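Long-range contact in cytochrome C (Marichromatium purpuratum 984, PDB 5LO9), which probably oxidises thiosulfate to tetrathionate, as a fusion of the electron-accepting dihaem cytochrome TsdB with the dihaem thiosulfate dehydrogenase TsdA: residues A[245-250]-A[360-365]. Residues are numbered along the deposited sequence; the frame is centred on the assembly and turned at random.
Sequences TPPSRD and IFWLAT. With EDO (1,2-ethanediol), chain B; EDO (1,2-ethanediol), chain X.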
loop_
_atom_site.group_PDB
_atom_site.type_symbol
_atom_site.label_atom_id
_atom_site.label_comp_id
_atom_site.label_asym_id
_atom_site.label_seq_id
_atom_site.Cartn_x
_atom_site.Cartn_y
_atom_site.Cartn_z
ATOM N N THR A 245 10.499 12.954 -9.701
ATOM C CA THR A 245 11.113 13.736 -8.642
ATOM C C THR A 245 10.359 13.521 -7.343
ATOM O O THR A 245 9.144 13.765 -7.297
ATOM C CB THR A 245 11.121 15.200 -8.996
ATOM O OG1 THR A 245 11.973 15.383 -10.137
ATOM C CG2 THR A 245 11.609 15.985 -7.808
ATOM N N PRO A 246 10.990 13.031 -6.284
ATOM C CA PRO A 246 10.289 12.913 -5.029
ATOM C C PRO A 246 10.160 14.255 -4.346
ATOM O O PRO A 246 10.900 15.207 -4.645
ATOM C CB PRO A 246 11.172 11.982 -4.207
ATOM C CG PRO A 246 12.244 11.487 -5.189
ATOM C CD PRO A 246 12.353 12.482 -6.203
ATOM N N PRO A 247 9.316 14.322 -3.339
ATOM C CA PRO A 247 9.141 15.569 -2.611
ATOM C C PRO A 247 10.419 16.006 -1.921
ATOM O O PRO A 247 11.231 15.195 -1.473
ATOM C CB PRO A 247 8.045 15.237 -1.583
ATOM C CG PRO A 247 7.749 13.831 -1.702
ATOM C CD PRO A 247 8.296 13.329 -3.004
ATOM N N SER A 248 10.575 17.313 -1.830
ATOM C CA SER A 248 11.688 17.875 -1.101
ATOM C C SER A 248 11.637 17.409 0.346
ATOM O O SER A 248 10.583 17.067 0.871
ATOM C CB SER A 248 11.636 19.398 -1.200
ATOM O OG SER A 248 11.932 20.003 0.049
ATOM N N ARG A 249 12.797 17.381 0.992
ATOM C CA ARG A 249 12.882 16.988 2.391
ATOM C C ARG A 249 12.292 18.024 3.345
ATOM O O ARG A 249 12.108 17.716 4.528
ATOM C CB ARG A 249 14.341 16.732 2.750
ATOM C CG ARG A 249 14.913 15.447 2.185
ATOM C CD ARG A 249 16.439 15.409 2.299
ATOM N NE ARG A 249 16.942 14.036 2.316
ATOM C CZ ARG A 249 17.575 13.395 1.329
ATOM N NH1 ARG A 249 17.839 14.008 0.166
ATOM N NH2 ARG A 249 17.939 12.106 1.527
ATOM N N ASP A 250 12.003 19.236 2.865
ATOM C CA ASP A 250 11.250 20.225 3.641
ATOM C C ASP A 250 9.752 19.960 3.589
ATOM O O ASP A 250 9.042 20.228 4.563
ATOM C CB ASP A 250 11.484 21.628 3.100
ATOM C CG ASP A 250 12.945 22.018 3.098
ATOM O OD1 ASP A 250 13.611 21.852 4.150
ATOM O OD2 ASP A 250 13.426 22.509 2.046
ATOM N N ILE A 360 7.976 5.371 2.484
ATOM C CA ILE A 360 8.062 4.985 1.085
ATOM C C ILE A 360 6.899 5.563 0.301
ATOM O O ILE A 360 7.052 5.966 -0.850
ATOM C CB ILE A 360 8.112 3.464 0.969
ATOM C CG1 ILE A 360 9.436 2.931 1.527
ATOM C CG2 ILE A 360 7.943 3.066 -0.447
ATOM C CD1 ILE A 360 9.423 1.418 1.879
ATOM N N PHE A 361 5.713 5.553 0.891
ATOM C CA PHE A 361 4.533 6.137 0.265
ATOM C C PHE A 361 4.776 7.597 -0.029
ATOM O O PHE A 361 4.510 8.079 -1.133
ATOM C CB PHE A 361 3.336 5.960 1.220
ATOM C CG PHE A 361 2.064 6.733 0.856
ATOM C CD1 PHE A 361 1.567 7.712 1.707
ATOM C CD2 PHE A 361 1.324 6.404 -0.276
ATOM C CE1 PHE A 361 0.390 8.381 1.401
ATOM C CE2 PHE A 361 0.135 7.069 -0.574
ATOM C CZ PHE A 361 -0.326 8.062 0.262
ATOM N N TRP A 362 5.302 8.315 0.951
ATOM C CA TRP A 362 5.545 9.736 0.765
ATOM C C TRP A 362 6.530 10.008 -0.377
ATOM O O TRP A 362 6.276 10.871 -1.227
ATOM C CB TRP A 362 6.048 10.323 2.068
ATOM C CG TRP A 362 6.518 11.700 1.925
ATOM C CD1 TRP A 362 5.766 12.782 1.638
ATOM C CD2 TRP A 362 7.857 12.171 2.095
ATOM N NE1 TRP A 362 6.544 13.905 1.616
ATOM C CE2 TRP A 362 7.832 13.559 1.900
ATOM C CE3 TRP A 362 9.065 11.556 2.393
ATOM C CZ2 TRP A 362 8.960 14.338 1.976
ATOM C CZ3 TRP A 362 10.179 12.324 2.478
ATOM C CH2 TRP A 362 10.126 13.708 2.262
ATOM N N LEU A 363 7.649 9.264 -0.436
ATOM C CA LEU A 363 8.610 9.484 -1.521
ATOM C C LEU A 363 7.967 9.327 -2.884
ATOM O O LEU A 363 8.448 9.912 -3.863
ATOM C CB LEU A 363 9.777 8.523 -1.433
ATOM C CG LEU A 363 10.721 8.692 -0.267
ATOM C CD1 LEU A 363 11.756 7.609 -0.315
ATOM C CD2 LEU A 363 11.350 10.080 -0.312
ATOM N N ALA A 364 6.894 8.541 -2.962
ATOM C CA ALA A 364 6.222 8.191 -4.206
ATOM C C ALA A 364 5.096 9.155 -4.579
ATOM O O ALA A 364 4.353 8.882 -5.541
ATOM C CB ALA A 364 5.668 6.787 -4.119
ATOM N N THR A 365 4.948 10.256 -3.837
ATOM C CA THR A 365 3.914 11.243 -4.127
ATOM C C THR A 365 3.903 11.633 -5.599
ATOM O O THR A 365 4.917 12.084 -6.154
ATOM C CB THR A 365 4.127 12.481 -3.277
ATOM O OG1 THR A 365 4.082 12.164 -1.885
ATOM C CG2 THR A 365 3.031 13.376 -3.551
HETATM C C1 EDO B . 15.581 11.869 4.779
HETATM O O1 EDO B . 16.947 11.583 4.556
HETATM C C2 EDO B . 14.892 12.070 3.419
HETATM O O2 EDO B . 13.992 11.070 2.884
HETATM C C1 EDO X . 1.808 12.389 0.954
HETATM O O1 EDO X . 2.336 13.493 0.180
HETATM C C2 EDO X . 0.275 12.432 0.864
HETATM O O2 EDO X . -0.310 13.122 1.984
#
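P247 sets CG over one face of the W362 indole, 3.8 Å from the centroid of the five-membered ring and 24° off its normal, a CH-pi contact displaced toward the rim. Proline suits the place because its rigid ring, already fixed in shape, presents the CG hydrogens to the pi face with little freedom lost. W362 has CG anti to its backbone N (chi1 171°), which carries the indole out beneath P247 until its CZ2-CH2 edge reaches R249 CA and S248 O, the latter 3.4 Å from CZ2. The indole NE1 gives its hydrogen to A251 O, just beyond the loop segment, tying the same ring to the loop by a polar bond. P247 CG also rests on W362 O, the carbonyl that T365 holds with both its N and its OG1, the hydroxyl bond being 2.6 Å from OG1 to O. Beside it, L363 offers its branched apolar end to P246, CD2 lying 4.3 Å from CB. No hydrogen bond joins the two segments directly. R249, extended from CG to NE, uses its length to reach a salt bridge with D293. This is proline-tryptophan packing of an extended, polyproline-II-like loop on the C-terminal end of helix 351-363, within the part of the chain that carries haems 3 and 4.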